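PDB 3EAF: ABC transporter, substrate binding protein from Aeropyrum pernix, which probably captures a small solute outside the cell membrane and hands it to the membrane-spanning part of an ABC importer. Local coordinates for residues 66-71 with 89-94; 81-86 with 231-236; 162-167 with 378-383; 175-180 with 193-198; 211-216 with 241-246. One frame throughout, in Å; residues are numbered along the deposited sequence.

How the interactions relate
The five contacts divide between packing inside each lobe of a two-lobed binding protein and one contact between the lobes. Interaction 1 lies on the lobe built round the six-stranded sheet, while interactions 3, 4 and 5 belong to the side of the seven-stranded sheet. Interaction 2 joins the two, its centre about 4 Å from that of the chain, with a glycerol about 4 Å from the Trp83 side chain. It touches interaction 5, where Gly234 O lies 3.3 Å from Cys212 CB. Lys163 NZ meets Asp176 OD2 at 2.6 Å in a salt bridge linking interactions 3 and 4, and interactions 4 and 5, centres about 16 Å apart, share apolar packing. All five lie away from the magnesium site.

Interaction 1: residues 66-71 with 89-94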
# COMPACT_ATOMS: atom_id res chain seq x y z
N GLU A 66 -5.68 10.72 18.62
CA GLU A 66 -6.17 12.08 18.87
C GLU A 66 -6.91 12.67 17.65
O GLU A 66 -8.00 13.24 17.80
CB GLU A 66 -5.01 12.99 19.31
CG GLU A 66 -4.60 12.76 20.76
CD GLU A 66 -3.19 13.23 21.09
OE1 GLU A 66 -2.47 13.68 20.17
OE2 GLU A 66 -2.80 13.13 22.27
N TYR A 67 -6.32 12.53 16.47
CA TYR A 67 -6.97 13.00 15.24
C TYR A 67 -8.20 12.19 14.86
O TYR A 67 -9.13 12.73 14.26
CB TYR A 67 -5.98 13.05 14.08
CG TYR A 67 -4.93 14.14 14.19
CD1 TYR A 67 -5.22 15.37 14.78
CD2 TYR A 67 -3.64 13.95 13.70
CE1 TYR A 67 -4.26 16.37 14.88
CE2 TYR A 67 -2.68 14.95 13.78
CZ TYR A 67 -2.99 16.15 14.38
OH TYR A 67 -2.04 17.15 14.47
N TYR A 68 -8.22 10.91 15.22
CA TYR A 68 -9.40 10.07 15.01
C TYR A 68 -10.59 10.60 15.82
O TYR A 68 -11.70 10.74 15.29
CB TYR A 68 -9.16 8.61 15.39
CG TYR A 68 -10.44 7.79 15.26
CD1 TYR A 68 -10.92 7.42 14.00
CD2 TYR A 68 -11.19 7.45 16.39
CE1 TYR A 68 -12.10 6.70 13.87
CE2 TYR A 68 -12.39 6.72 16.26
CZ TYR A 68 -12.84 6.36 15.00
OH TYR A 68 -14.00 5.64 14.84
N ARG A 69 -10.35 10.88 17.10
CA ARG A 69 -11.38 11.44 17.96
C ARG A 69 -11.86 12.80 17.43
O ARG A 69 -13.06 13.06 17.42
CB ARG A 69 -10.92 11.50 19.43
CG ARG A 69 -10.78 10.11 20.08
CD ARG A 69 -10.55 10.17 21.59
NE ARG A 69 -9.33 10.89 21.96
CZ ARG A 69 -8.13 10.34 22.09
NH1 ARG A 69 -7.95 9.03 21.89
NH2 ARG A 69 -7.09 11.09 22.43
N GLU A 70 -10.93 13.63 16.95
CA GLU A 70 -11.27 14.90 16.30
C GLU A 70 -12.13 14.71 15.05
O GLU A 70 -13.16 15.37 14.90
CB GLU A 70 -10.00 15.69 15.94
CG GLU A 70 -10.29 17.03 15.24
CD GLU A 70 -9.05 17.86 14.93
OE1 GLU A 70 -7.98 17.29 14.64
OE2 GLU A 70 -9.15 19.10 14.96
N PHE A 71 -11.72 13.81 14.16
CA PHE A 71 -12.51 13.48 12.97
C PHE A 71 -13.94 13.10 13.35
O PHE A 71 -14.90 13.62 12.77
CB PHE A 71 -11.88 12.32 12.17
CG PHE A 71 -10.63 12.68 11.41
CD1 PHE A 71 -10.37 13.99 11.01
CD2 PHE A 71 -9.72 11.68 11.06
CE1 PHE A 71 -9.20 14.29 10.29
CE2 PHE A 71 -8.56 11.98 10.35
CZ PHE A 71 -8.30 13.29 9.96
N GLU A 89 -4.85 -0.71 12.51
CA GLU A 89 -5.19 -1.92 13.27
C GLU A 89 -5.78 -1.61 14.64
O GLU A 89 -6.81 -2.18 15.04
CB GLU A 89 -3.96 -2.84 13.43
CG GLU A 89 -3.70 -3.76 12.23
CD GLU A 89 -2.51 -4.69 12.42
OE1 GLU A 89 -1.99 -4.78 13.55
OE2 GLU A 89 -2.10 -5.34 11.42
N LYS A 90 -5.12 -0.70 15.36
CA LYS A 90 -5.57 -0.27 16.68
C LYS A 90 -6.99 0.29 16.64
O LYS A 90 -7.80 0.02 17.53
CB LYS A 90 -4.59 0.77 17.26
CG LYS A 90 -4.99 1.40 18.60
CD LYS A 90 -4.72 0.47 19.79
CE LYS A 90 -4.84 1.22 21.13
NZ LYS A 90 -3.57 1.94 21.52
N LEU A 91 -7.29 1.06 15.59
CA LEU A 91 -8.60 1.71 15.46
C LEU A 91 -9.69 0.85 14.83
O LEU A 91 -10.86 1.22 14.88
CB LEU A 91 -8.46 3.01 14.67
CG LEU A 91 -7.70 4.15 15.35
CD1 LEU A 91 -7.30 5.19 14.32
CD2 LEU A 91 -8.53 4.78 16.48
N SER A 92 -9.31 -0.29 14.25
CA SER A 92 -10.26 -1.07 13.45
C SER A 92 -11.56 -1.44 14.18
O SER A 92 -12.64 -1.39 13.58
CB SER A 92 -9.58 -2.30 12.85
OG SER A 92 -8.96 -3.09 13.85
N ASP A 93 -11.47 -1.82 15.46
CA ASP A 93 -12.66 -2.20 16.23
C ASP A 93 -13.51 -0.97 16.55
O ASP A 93 -14.74 -1.04 16.54
CB ASP A 93 -12.28 -2.93 17.53
CG ASP A 93 -11.95 -4.42 17.32
OD1 ASP A 93 -12.33 -5.01 16.29
OD2 ASP A 93 -11.30 -5.00 18.22
N GLN A 94 -12.84 0.15 16.83
CA GLN A 94 -13.50 1.42 17.10
C GLN A 94 -14.26 1.97 15.87
O GLN A 94 -15.39 2.44 16.00
CB GLN A 94 -12.50 2.45 17.64
CG GLN A 94 -13.16 3.70 18.27
CD GLN A 94 -14.08 3.36 19.44
OE1 GLN A 94 -13.71 2.63 20.35
NE2 GLN A 94 -15.30 3.90 19.40
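Tyr68 and Leu91 meet where helix 61-74 packs on helix 85-98, an everyday case of an aromatic ring serving as the wedge between two helices. The torsions set the scene. The Tyr68 ring is swung away from its own backbone N (chi1 176°), which sends it out from the helix and across to 89-94. Leu91 has the other choice, its CG lying beside the backbone N, and both its methyl groups reach the tyrosine. CD2 does most of the work: it sits over one face of the Tyr68 ring, 4.1 Å from the centroid, as a CH-pi contact displaced toward CG, from which it is 3.8 Å away. CD1 turns to the stem of the same residue and rests 4.0 Å from Tyr68 CB.

One turn further along, Gln94 touches the outer part of the ring. With its CG anti to the backbone N (chi1 -166°), the methylene comes obliquely to within 3.7 Å of Tyr68 CE2, and a bend at chi2 then turns the amide, whose plane stands well off the ring plane. The polar ends look beyond the pair: Tyr68 OH and Gln94 NE2 both bond to Asp98 OD2, so one carboxylate oxygen ties the phenol and the amide together and probably limits how the ring can slide.

The contact is buried, away from the magnesium site. The helices pack side by side against one face of the sheet. Strand 79-82 comes between them in the chain and is joined by a beta-alpha-beta crossover to strand 101-104; Ile80 of that strand and Ile100 also touch Tyr68.

Interaction 2: residues 81-86 with 231-236; sequences IGWGTA and NVWGFD
Trp83 and Trp233 illustrate how two distant pieces of chain can be joined by a single aromatic contact. It is an edge-to-face (T-shaped) pair of six-membered rings, with centroids 5.1 Å apart and planes inclined at 63°. The side chains approach from opposite directions, and the outer rim of Trp83, CH2 and CZ3, is directed at the face of Trp233. CH2 stands 3.9 Å from Trp233 CZ3, and CZ3 lies at the same distance from Trp233 CH2. Trp83 gets there because its indole is turned away from its backbone N (chi1 -177°), which carries the ring end well beyond the loop between strand 79-82 and helix 85-98. Tyr24 forms a further edge-to-face pair with Trp83.

Hydrogen bonds act behind the rings. Trp83 NE1 is taken by Thr17 OG1, helping to set the rotation of the indole. On the other side, Asn231 OD1 accepts from Trp233 N at 3.2 Å, an Asx turn whose donor comes from above the carbonyl plane; the same oxygen is bonded to Tyr154 OH, so the asparagine is well tethered.

Were the Trp83 indole cut back to an alanine, the face of Trp233 would probably lose its partner and Thr17 its indole donor, with a gap opening between the two loops.

A contact made of carbon edges and pi faces carries no charge and no directional bond. That is compatible with a boundary between lobes, which in this family typically move relative to each other. The nearby glycerol, probably from the crystallisation liquor, is consistent with a pocket there but proves no substrate site.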
# COMPACT_ATOMS: atom_id res chain seq x y z
N ILE A 81 -9.66 8.41 5.06
CA ILE A 81 -8.58 7.93 4.21
C ILE A 81 -7.34 7.93 5.09
O ILE A 81 -6.82 9.00 5.44
CB ILE A 81 -8.40 8.84 2.97
CG1 ILE A 81 -9.71 8.95 2.17
CG2 ILE A 81 -7.21 8.37 2.10
CD1 ILE A 81 -10.21 7.64 1.54
N GLY A 82 -6.90 6.74 5.48
CA GLY A 82 -5.88 6.59 6.51
C GLY A 82 -4.51 6.13 6.04
O GLY A 82 -4.23 6.09 4.84
N TRP A 83 -3.67 5.76 7.01
CA TRP A 83 -2.26 5.50 6.74
C TRP A 83 -1.70 4.22 7.41
O TRP A 83 -1.83 3.13 6.86
CB TRP A 83 -1.42 6.76 7.06
CG TRP A 83 0.04 6.60 6.74
CD1 TRP A 83 1.08 6.48 7.63
CD2 TRP A 83 0.63 6.52 5.43
NE1 TRP A 83 2.27 6.33 6.95
CE2 TRP A 83 2.02 6.36 5.60
CE3 TRP A 83 0.11 6.57 4.12
CZ2 TRP A 83 2.91 6.24 4.52
CZ3 TRP A 83 0.99 6.46 3.05
CH2 TRP A 83 2.37 6.29 3.25
N GLY A 84 -1.11 4.36 8.59
CA GLY A 84 -0.19 3.34 9.12
C GLY A 84 -0.82 2.05 9.60
O GLY A 84 -1.95 2.05 10.09
N THR A 85 -0.10 0.94 9.46
CA THR A 85 -0.60 -0.38 9.91
C THR A 85 -0.95 -0.40 11.40
O THR A 85 -2.05 -0.83 11.77
CB THR A 85 0.38 -1.53 9.57
OG1 THR A 85 0.35 -1.77 8.17
CG2 THR A 85 -0.00 -2.83 10.30
N ALA A 86 -0.02 0.06 12.25
CA ALA A 86 -0.23 0.07 13.70
C ALA A 86 -1.51 0.81 14.09
O ALA A 86 -2.38 0.24 14.75
CB ALA A 86 0.99 0.65 14.44
N ASN A 231 8.63 -5.01 -0.45
CA ASN A 231 7.22 -4.68 -0.40
C ASN A 231 6.94 -3.40 -1.19
O ASN A 231 7.88 -2.68 -1.54
CB ASN A 231 6.76 -4.55 1.04
CG ASN A 231 7.25 -3.28 1.70
OD1 ASN A 231 6.48 -2.36 1.89
ND2 ASN A 231 8.54 -3.25 2.07
N VAL A 232 5.67 -3.15 -1.45
CA VAL A 232 5.22 -2.00 -2.27
C VAL A 232 5.77 -0.63 -1.83
O VAL A 232 6.10 0.21 -2.69
CB VAL A 232 3.66 -1.98 -2.43
CG1 VAL A 232 2.94 -1.92 -1.07
CG2 VAL A 232 3.21 -0.82 -3.35
N TRP A 233 5.89 -0.41 -0.52
CA TRP A 233 6.37 0.88 0.01
C TRP A 233 7.90 1.01 0.01
O TRP A 233 8.43 2.04 0.43
CB TRP A 233 5.80 1.15 1.41
CG TRP A 233 4.30 1.16 1.48
CD1 TRP A 233 3.50 0.19 2.02
CD2 TRP A 233 3.41 2.18 0.99
NE1 TRP A 233 2.17 0.54 1.90
CE2 TRP A 233 2.09 1.76 1.28
CE3 TRP A 233 3.60 3.41 0.35
CZ2 TRP A 233 0.97 2.52 0.93
CZ3 TRP A 233 2.49 4.17 0.02
CH2 TRP A 233 1.19 3.72 0.31
N GLY A 234 8.60 -0.02 -0.47
CA GLY A 234 10.07 -0.07 -0.40
C GLY A 234 10.79 0.20 -1.70
O GLY A 234 12.03 0.20 -1.75
N PHE A 235 10.01 0.44 -2.76
CA PHE A 235 10.52 0.51 -4.13
C PHE A 235 9.60 1.40 -4.96
O PHE A 235 8.38 1.24 -4.91
CB PHE A 235 10.55 -0.89 -4.73
CG PHE A 235 11.31 -1.00 -6.04
CD1 PHE A 235 12.65 -1.37 -6.04
CD2 PHE A 235 10.66 -0.79 -7.26
CE1 PHE A 235 13.35 -1.50 -7.25
CE2 PHE A 235 11.35 -0.92 -8.47
CZ PHE A 235 12.70 -1.27 -8.45
N ASP A 236 10.18 2.35 -5.68
CA ASP A 236 9.44 3.16 -6.66
C ASP A 236 10.41 3.81 -7.65
O ASP A 236 11.56 3.36 -7.78
CB ASP A 236 8.49 4.19 -5.99
CG ASP A 236 9.21 5.22 -5.11
OD1 ASP A 236 10.20 5.83 -5.56
OD2 ASP A 236 8.76 5.43 -3.95

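Interaction 3: residues 162-167 with 378-383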
# COMPACT_ATOMS: atom_id res chain seq x y z
N ILE A 162 4.91 -15.35 5.29
CA ILE A 162 6.08 -15.68 4.47
C ILE A 162 6.76 -16.96 4.97
O ILE A 162 7.06 -17.85 4.18
CB ILE A 162 7.10 -14.53 4.41
CG1 ILE A 162 6.57 -13.36 3.57
CG2 ILE A 162 8.42 -15.02 3.81
CD1 ILE A 162 7.37 -12.08 3.74
N LYS A 163 6.98 -17.05 6.28
CA LYS A 163 7.61 -18.24 6.88
C LYS A 163 6.78 -19.51 6.68
O LYS A 163 7.34 -20.58 6.39
CB LYS A 163 7.92 -18.02 8.37
CG LYS A 163 9.08 -17.06 8.63
CD LYS A 163 9.19 -16.72 10.11
CE LYS A 163 10.23 -15.65 10.35
NZ LYS A 163 10.62 -15.51 11.78
N LYS A 164 5.47 -19.39 6.79
CA LYS A 164 4.57 -20.54 6.63
C LYS A 164 4.50 -21.00 5.17
O LYS A 164 4.55 -22.20 4.89
CB LYS A 164 3.17 -20.23 7.18
CG LYS A 164 2.22 -21.43 7.21
CD LYS A 164 1.02 -21.15 8.12
CE LYS A 164 -0.02 -22.27 8.06
NZ LYS A 164 0.57 -23.60 8.34
N ALA A 165 4.40 -20.04 4.25
CA ALA A 165 4.28 -20.32 2.82
C ALA A 165 5.60 -20.72 2.16
O ALA A 165 5.59 -21.43 1.15
CB ALA A 165 3.69 -19.12 2.09
N ALA A 166 6.71 -20.26 2.73
CA ALA A 166 8.03 -20.39 2.10
C ALA A 166 8.40 -21.82 1.64
O ALA A 166 8.83 -21.98 0.49
CB ALA A 166 9.13 -19.79 2.99
N PRO A 167 8.25 -22.85 2.51
CA PRO A 167 8.58 -24.20 2.07
C PRO A 167 7.84 -24.61 0.80
O PRO A 167 8.47 -25.14 -0.12
CB PRO A 167 8.14 -25.07 3.25
CG PRO A 167 8.27 -24.16 4.44
CD PRO A 167 7.80 -22.84 3.92
N ALA A 378 -3.36 -14.69 3.36
CA ALA A 378 -4.18 -13.80 4.17
C ALA A 378 -4.55 -14.43 5.50
O ALA A 378 -4.27 -13.87 6.56
CB ALA A 378 -5.43 -13.39 3.41
N ARG A 379 -5.17 -15.61 5.44
CA ARG A 379 -5.62 -16.27 6.66
C ARG A 379 -4.49 -16.71 7.59
O ARG A 379 -4.68 -16.76 8.80
CB ARG A 379 -6.60 -17.40 6.35
CG ARG A 379 -7.95 -16.86 5.88
CD ARG A 379 -9.02 -17.94 5.79
NE ARG A 379 -10.27 -17.41 5.23
CZ ARG A 379 -10.50 -17.25 3.94
NH1 ARG A 379 -9.58 -17.58 3.04
NH2 ARG A 379 -11.66 -16.75 3.54
N TYR A 380 -3.30 -16.98 7.03
CA TYR A 380 -2.12 -17.27 7.84
C TYR A 380 -1.85 -16.13 8.81
O TYR A 380 -1.61 -16.35 10.00
CB TYR A 380 -0.86 -17.49 6.98
CG TYR A 380 -0.89 -18.69 6.05
CD1 TYR A 380 -1.83 -19.71 6.19
CD2 TYR A 380 0.07 -18.81 5.04
CE1 TYR A 380 -1.84 -20.81 5.32
CE2 TYR A 380 0.07 -19.90 4.18
CZ TYR A 380 -0.88 -20.90 4.33
OH TYR A 380 -0.87 -21.98 3.47
N THR A 381 -1.92 -14.90 8.29
CA THR A 381 -1.65 -13.71 9.09
C THR A 381 -2.78 -13.43 10.07
O THR A 381 -2.53 -13.08 11.23
CB THR A 381 -1.38 -12.49 8.18
OG1 THR A 381 -0.29 -12.79 7.29
CG2 THR A 381 -1.01 -11.26 9.01
N ILE A 382 -4.03 -13.60 9.62
CA ILE A 382 -5.21 -13.38 10.45
C ILE A 382 -5.20 -14.30 11.68
O ILE A 382 -5.50 -13.86 12.80
CB ILE A 382 -6.52 -13.55 9.64
CG1 ILE A 382 -6.63 -12.46 8.57
CG2 ILE A 382 -7.74 -13.52 10.56
CD1 ILE A 382 -7.48 -12.83 7.37
N GLU A 383 -4.84 -15.57 11.46
CA GLU A 383 -4.80 -16.57 12.52
C GLU A 383 -3.61 -16.44 13.49
O GLU A 383 -3.55 -17.14 14.51
CB GLU A 383 -4.90 -17.98 11.92
CG GLU A 383 -6.29 -18.31 11.35
CD GLU A 383 -6.32 -19.50 10.40
OE1 GLU A 383 -5.32 -20.25 10.31
OE2 GLU A 383 -7.37 -19.69 9.73
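The long arm of Lys164 is laid over the ring of Tyr380, which it crosses at about a right angle. From the helix 159-165 side the lysine leaves with CG turned away from its backbone N (chi1 -173°) and runs extended as far as CE, so that its methylenes pass over one face of the ring in sequence. CD is nearly above the middle, 3.7 Å from the centroid and only 13° off the normal, a clear CH-pi contact; CE continues outward to 3.6 Å from Tyr380 CE1. A bend at chi4 then lifts the ammonium group away from the face, and NZ, 5.2 Å from the centroid, makes at most a weak cation-pi attraction.

The methyl of Ala165 comes to the ring from another direction. It lies at the edge, near the ring plane, with CB 4.3 Å from Tyr380 CE2. Cys129 of helix 124-139 and Val375 also touch the alanine, and Ala161 touches Tyr380 from the preceding turn of helix 159-165.

What joins the C-terminal helix 377-382 to this helix is therefore greasy rather than ionic: the exposed lysine contributes its hydrocarbon stem, while its ammonium group stands off the ring.

Interaction 4: residues 175-180 with 193-198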
# COMPACT_ATOMS: atom_id res chain seq x y z
N GLY A 175 17.12 -16.88 7.92
CA GLY A 175 17.21 -16.01 9.08
C GLY A 175 16.34 -14.77 8.96
O GLY A 175 15.86 -14.44 7.88
N ASP A 176 16.14 -14.12 10.11
CA ASP A 176 15.50 -12.81 10.22
C ASP A 176 16.57 -11.81 10.61
O ASP A 176 17.42 -12.12 11.45
CB ASP A 176 14.43 -12.80 11.31
CG ASP A 176 13.20 -13.61 10.95
OD1 ASP A 176 13.25 -14.40 9.99
OD2 ASP A 176 12.18 -13.44 11.64
N TYR A 177 16.53 -10.61 10.04
CA TYR A 177 17.54 -9.59 10.28
C TYR A 177 16.85 -8.26 10.60
O TYR A 177 15.98 -7.81 9.85
CB TYR A 177 18.51 -9.48 9.08
CG TYR A 177 19.17 -10.81 8.79
CD1 TYR A 177 20.39 -11.15 9.36
CD2 TYR A 177 18.52 -11.77 8.01
CE1 TYR A 177 20.98 -12.39 9.12
CE2 TYR A 177 19.10 -13.01 7.77
CZ TYR A 177 20.33 -13.31 8.33
OH TYR A 177 20.90 -14.55 8.09
N ASP A 178 17.25 -7.66 11.71
CA ASP A 178 16.56 -6.51 12.29
C ASP A 178 17.02 -5.20 11.67
O ASP A 178 17.93 -4.54 12.18
CB ASP A 178 16.74 -6.51 13.82
CG ASP A 178 15.68 -5.68 14.54
OD1 ASP A 178 15.03 -4.82 13.91
OD2 ASP A 178 15.50 -5.90 15.76
N LEU A 179 16.40 -4.82 10.56
CA LEU A 179 16.69 -3.55 9.91
C LEU A 179 15.70 -2.50 10.39
O LEU A 179 14.50 -2.63 10.14
CB LEU A 179 16.64 -3.69 8.38
CG LEU A 179 16.93 -2.41 7.58
CD1 LEU A 179 18.41 -2.07 7.59
CD2 LEU A 179 16.41 -2.57 6.15
N PRO A 180 16.18 -1.47 11.10
CA PRO A 180 15.28 -0.45 11.63
C PRO A 180 14.54 0.31 10.52
O PRO A 180 15.08 0.51 9.43
CB PRO A 180 16.23 0.51 12.37
CG PRO A 180 17.43 -0.34 12.70
CD PRO A 180 17.58 -1.19 11.47
N ARG A 193 26.12 -7.30 6.06
CA ARG A 193 27.25 -8.14 6.50
C ARG A 193 26.81 -9.36 7.32
O ARG A 193 27.39 -10.43 7.19
CB ARG A 193 28.30 -7.30 7.25
CG ARG A 193 29.20 -6.50 6.32
CD ARG A 193 30.34 -5.80 7.03
NE ARG A 193 31.25 -5.16 6.08
CZ ARG A 193 31.25 -3.86 5.77
NH1 ARG A 193 32.13 -3.40 4.88
NH2 ARG A 193 30.39 -3.02 6.34
N GLU A 194 25.78 -9.19 8.15
CA GLU A 194 25.16 -10.31 8.86
C GLU A 194 24.58 -11.34 7.90
O GLU A 194 24.79 -12.54 8.06
CB GLU A 194 24.06 -9.84 9.80
CG GLU A 194 24.53 -9.25 11.11
CD GLU A 194 23.38 -8.68 11.93
OE1 GLU A 194 22.20 -8.97 11.62
OE2 GLU A 194 23.67 -7.94 12.90
N MSE A 195 23.84 -10.86 6.90
CA MSE A 195 23.23 -11.74 5.89
C MSE A 195 24.27 -12.42 5.00
O MSE A 195 24.11 -13.58 4.62
CB MSE A 195 22.23 -10.98 5.03
CG MSE A 195 21.03 -10.49 5.81
SE MSE A 195 19.65 -9.71 4.69
CE MSE A 195 20.76 -8.46 3.68
N LEU A 196 25.34 -11.70 4.70
CA LEU A 196 26.44 -12.22 3.89
C LEU A 196 26.99 -13.55 4.44
O LEU A 196 27.30 -14.45 3.68
CB LEU A 196 27.55 -11.17 3.77
CG LEU A 196 28.79 -11.43 2.91
CD1 LEU A 196 28.43 -11.71 1.46
CD2 LEU A 196 29.75 -10.25 3.01
N ALA A 197 27.07 -13.66 5.77
CA ALA A 197 27.49 -14.90 6.43
C ALA A 197 26.62 -16.11 6.09
O ALA A 197 27.09 -17.24 6.09
CB ALA A 197 27.55 -14.70 7.93
N ALA A 198 25.34 -15.86 5.78
CA ALA A 198 24.41 -16.93 5.43
C ALA A 198 24.29 -17.13 3.92
O ALA A 198 23.69 -18.11 3.46
CB ALA A 198 23.04 -16.67 6.05
O HOH W 1 23.44 -14.74 9.12
O HOH W 2 19.80 -8.50 12.90
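Tyr177 and Met195 both hold CG beside the backbone N (chi1 -57° and -65°), and this shared setting brings the selenomethionine side chain against one face of the tyrosine ring. Met195 CG sits almost exactly over the ring centre, 3.4 Å from the centroid and 7° off the normal, a close CH-pi contact. With chi2 extended, SE runs on obliquely past the rim as a Met-aromatic contact, 4.5 Å from the centroid. Strand 171-178 and helix 185-196 belong to a beta-alpha-beta crossover in the parallel sheet, the chain running on to strand 202-205; the tyrosine faces the helix from an outermost strand.

The edge of the ring carries the polar part. Glu194 OE1 lies in the ring plane, 3.6 Å from Tyr177 CD1, and takes a hydrogen from a water that also accepts from Asp178 N. A second water is bonded to Tyr177 OH at 2.7 Å and donates to Glu194 O, linking the strand residue to the helix backbone. The methyl of Ala198 touches the same hydroxyl. A serine in place of the tyrosine would be likely to strip Met195 of its covering ring and leave the water on Glu194 O without its phenol mate. Leu215 and Ala145 border Met195 elsewhere.

Interaction 5: residues 211-216 with 241-246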
# COMPACT_ATOMS: atom_id res chain seq x y z
N SER A 211 15.08 2.76 4.00
CA SER A 211 15.94 1.67 4.48
C SER A 211 16.13 0.56 3.45
O SER A 211 17.21 -0.02 3.37
CB SER A 211 15.45 1.12 5.82
OG SER A 211 14.13 0.64 5.73
N CYS A 212 15.09 0.26 2.66
CA CYS A 212 15.21 -0.72 1.57
C CYS A 212 16.33 -0.36 0.61
O CYS A 212 17.13 -1.21 0.23
CB CYS A 212 13.91 -0.85 0.78
SG CYS A 212 12.59 -1.76 1.60
N SER A 213 16.37 0.91 0.21
CA SER A 213 17.40 1.39 -0.72
C SER A 213 18.81 1.38 -0.12
O SER A 213 19.77 0.98 -0.77
CB SER A 213 17.04 2.77 -1.24
OG SER A 213 15.78 2.74 -1.89
N LEU A 214 18.92 1.83 1.13
CA LEU A 214 20.18 1.76 1.86
C LEU A 214 20.72 0.33 1.93
O LEU A 214 21.92 0.10 1.79
CB LEU A 214 20.02 2.33 3.28
CG LEU A 214 19.97 3.85 3.46
CD1 LEU A 214 19.70 4.17 4.91
CD2 LEU A 214 21.25 4.52 3.01
N LEU A 215 19.81 -0.62 2.15
CA LEU A 215 20.15 -2.04 2.22
C LEU A 215 20.61 -2.58 0.87
O LEU A 215 21.63 -3.25 0.79
CB LEU A 215 18.95 -2.86 2.73
CG LEU A 215 19.17 -4.37 2.92
CD1 LEU A 215 20.11 -4.66 4.09
CD2 LEU A 215 17.83 -5.10 3.11
N GLY A 216 19.86 -2.29 -0.19
CA GLY A 216 20.26 -2.68 -1.54
C GLY A 216 21.62 -2.13 -1.91
O GLY A 216 22.45 -2.84 -2.48
N GLN A 241 18.15 5.64 -8.44
CA GLN A 241 19.01 6.68 -7.90
C GLN A 241 19.39 6.42 -6.43
O GLN A 241 20.54 6.66 -6.03
CB GLN A 241 18.33 8.05 -8.08
CG GLN A 241 17.99 8.45 -9.55
CD GLN A 241 16.81 7.69 -10.21
OE1 GLN A 241 15.90 7.17 -9.53
NE2 GLN A 241 16.81 7.65 -11.55
N LEU A 242 18.45 5.93 -5.63
CA LEU A 242 18.71 5.66 -4.21
C LEU A 242 19.60 4.43 -3.96
O LEU A 242 20.40 4.43 -3.02
CB LEU A 242 17.40 5.56 -3.42
CG LEU A 242 16.51 6.80 -3.33
CD1 LEU A 242 15.23 6.47 -2.61
CD2 LEU A 242 17.25 7.96 -2.63
N ILE A 243 19.44 3.41 -4.79
CA ILE A 243 20.22 2.18 -4.66
C ILE A 243 21.58 2.30 -5.37
O ILE A 243 22.59 1.81 -4.87
CB ILE A 243 19.42 0.94 -5.17
CG1 ILE A 243 18.19 0.70 -4.28
CG2 ILE A 243 20.32 -0.31 -5.23
CD1 ILE A 243 17.15 -0.25 -4.85
N GLY A 244 21.59 2.96 -6.52
CA GLY A 244 22.82 3.12 -7.32
C GLY A 244 23.16 1.94 -8.22
O GLY A 244 22.48 0.90 -8.22
N GLU A 245 24.25 2.10 -8.97
CA GLU A 245 24.72 1.16 -10.00
C GLU A 245 24.97 -0.26 -9.47
O GLU A 245 24.80 -1.24 -10.20
CB GLU A 245 25.97 1.75 -10.68
CG GLU A 245 26.85 0.78 -11.50
CD GLU A 245 27.93 0.10 -10.65
OE1 GLU A 245 28.61 0.79 -9.85
OE2 GLU A 245 28.11 -1.13 -10.80
N GLY A 246 25.35 -0.37 -8.19
CA GLY A 246 25.61 -1.66 -7.56
C GLY A 246 24.41 -2.59 -7.58
O GLY A 246 24.57 -3.81 -7.68
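Ser213 and Ile243 come unusually near, with their CA atoms 4.9 Å apart, where helix 209-222 passes the short helix 239-243. Such closeness illustrates the rule that close approach of helices is favoured where small residues line the seam. Gly216, one turn on from Ser213, supplies the bare stretch: a CB there would lie only 3.5 Å from Ile243 CG2. The second helix ends at Ile243, and Gly244 follows with positive phi (82°), turning the chain into the 3-10 turn at 245-246.

Side chains fill this seam with carbon. Ile243 spans one turn of the first helix with two branches: CG1 reaches the Ser213 backbone, 3.7 Å from its CA, and CG2, turned away from its own backbone N, packs on the peptide of Gly216, 4.0 Å from C. Leu242 adds its CB, which lies 3.6 Å from Ser213 CB, while Leu242 CD1 comes alongside OG. The serine hydroxyl is not idle; it bonds to Ile209 O, one turn earlier in its own helix, so the polar atom is satisfied within helix 209-222.

Chemically, then, packing carries the contact between these segments, with a polar link supplied by Arg217, which bonds to Leu242 O. Ser213 OG is bonded within its own helix yet still packs against Leu242, and the glycine one turn on lets the isoleucine press directly against the backbone.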